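Local atomic coordinates of Cyclo(L-leucyl-L-leucyl) synthase (Staphylococcus haemolyticus, PDB entry 6EZ3), a protein that catalyses the ATP-independent formation of cyclodipeptides, such as cyclo(L-leucyl-L-leucyl), from aminoacyl-tRNAs such as leucyl-tRNA. Residues 23-27 and 42-46. Numbering follows the deposited sequence.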
# COMPACT_ATOMS: atom_id res chain seq x y z
N VAL A 23 2.00 12.98 -0.40
CA VAL A 23 2.25 11.67 -1.00
C VAL A 23 2.35 10.60 0.10
O VAL A 23 2.79 10.89 1.22
CB VAL A 23 3.50 11.67 -1.96
CG1 VAL A 23 4.83 11.92 -1.23
CG2 VAL A 23 3.56 10.38 -2.76
N ILE A 24 1.90 9.37 -0.21
CA ILE A 24 2.00 8.21 0.64
C ILE A 24 3.01 7.35 -0.05
O ILE A 24 2.83 6.99 -1.21
CB ILE A 24 0.65 7.44 0.86
CG1 ILE A 24 -0.41 8.33 1.57
CG2 ILE A 24 0.89 6.13 1.67
CD1 ILE A 24 -1.78 7.80 1.53
N LEU A 25 4.12 7.07 0.64
CA LEU A 25 5.12 6.18 0.07
C LEU A 25 4.78 4.78 0.59
O LEU A 25 4.77 4.55 1.80
CB LEU A 25 6.57 6.56 0.43
CG LEU A 25 7.00 8.00 0.24
CD1 LEU A 25 8.35 8.21 0.84
CD2 LEU A 25 7.06 8.38 -1.20
N GLY A 26 4.41 3.90 -0.31
CA GLY A 26 4.11 2.53 0.02
C GLY A 26 5.39 1.72 -0.02
O GLY A 26 6.00 1.58 -1.09
N ILE A 27 5.81 1.22 1.17
CA ILE A 27 6.97 0.33 1.31
C ILE A 27 6.46 -1.11 1.56
O ILE A 27 5.52 -1.31 2.33
CB ILE A 27 7.99 0.87 2.33
CG1 ILE A 27 8.66 2.13 1.74
CG2 ILE A 27 9.04 -0.19 2.68
CD1 ILE A 27 8.94 3.27 2.71
N ILE A 42 13.35 7.17 -2.03
CA ILE A 42 11.94 7.56 -2.12
C ILE A 42 11.57 8.59 -1.05
O ILE A 42 10.75 9.45 -1.33
CB ILE A 42 10.94 6.35 -2.14
CG1 ILE A 42 11.17 5.39 -0.96
CG2 ILE A 42 11.00 5.62 -3.50
CD1 ILE A 42 10.21 4.30 -0.83
N ILE A 43 12.18 8.53 0.14
CA ILE A 43 11.93 9.49 1.21
C ILE A 43 12.52 10.84 0.81
O ILE A 43 11.82 11.86 0.83
CB ILE A 43 12.38 9.00 2.60
CG1 ILE A 43 11.59 7.74 3.00
CG2 ILE A 43 12.25 10.14 3.63
CD1 ILE A 43 11.55 7.39 4.55
N GLN A 44 13.79 10.84 0.38
CA GLN A 44 14.44 12.06 -0.06
C GLN A 44 13.65 12.72 -1.18
O GLN A 44 13.48 13.93 -1.14
CB GLN A 44 15.90 11.80 -0.47
CG GLN A 44 16.89 11.73 0.71
CD GLN A 44 16.94 12.95 1.61
OE1 GLN A 44 16.71 14.10 1.18
NE2 GLN A 44 17.25 12.72 2.89
N TRP A 45 13.09 11.91 -2.12
CA TRP A 45 12.24 12.32 -3.25
C TRP A 45 10.92 12.92 -2.76
O TRP A 45 10.53 13.99 -3.22
CB TRP A 45 11.96 11.14 -4.20
CG TRP A 45 11.02 11.46 -5.33
CD1 TRP A 45 11.34 12.08 -6.50
CD2 TRP A 45 9.61 11.23 -5.37
NE1 TRP A 45 10.21 12.25 -7.27
CE2 TRP A 45 9.13 11.74 -6.59
CE3 TRP A 45 8.69 10.65 -4.47
CZ2 TRP A 45 7.78 11.69 -6.96
CZ3 TRP A 45 7.34 10.62 -4.82
CH2 TRP A 45 6.91 11.12 -6.06
N ALA A 46 10.24 12.23 -1.82
CA ALA A 46 8.97 12.68 -1.29
C ALA A 46 9.21 14.00 -0.65
O ALA A 46 8.54 14.96 -1.01
CB ALA A 46 8.44 11.69 -0.25
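Val23 meets the helix with both its methyls: CG1 of Val23 lies 3.7 Å from CB of Ala46, while CG2, anti to the backbone N, approaches the edge of the Trp45 indole, 4.3 Å from CZ3. The same indole packs against Phe4 and, edge-to-face, against Phe50. Two residues on, Leu25 contributes the largest share of the interface. Chi1 of -49° sets its CG anti to the carbonyl carbon, which carries both methyls out over the turn from Ile42 to Ala46. Leu25 CD1 is 3.6 Å from Ala46 CB and 3.9 Å from Ile43 CG1; Leu25 CD2 also packs on Ala46 CB and approaches Trp45 CZ3 at the ring edge. The Ile42 carbonyl oxygen, which both Leu25 methyls touch, accepts the helical hydrogen bond from Ala46 N (2.9 Å). The arrangement is that of a beta-alpha-beta unit in a Rossmann-like fold of the HUP clan: helix 36-49 runs back antiparallel to strand 22-26, their local axes 9.7 Å apart and at 176°, before the chain enters the neighbouring parallel strand 52-57. Beyond the strand end, Ile27 crosses Ile42 obliquely, its CG1 3.7 Å from Ile42 CD1. Ile27, which directly precedes Ser28, the probable nucleophile, also packs on Ile55 and Leu57 of strand 52-57 and on Cys91 of helix 73-97.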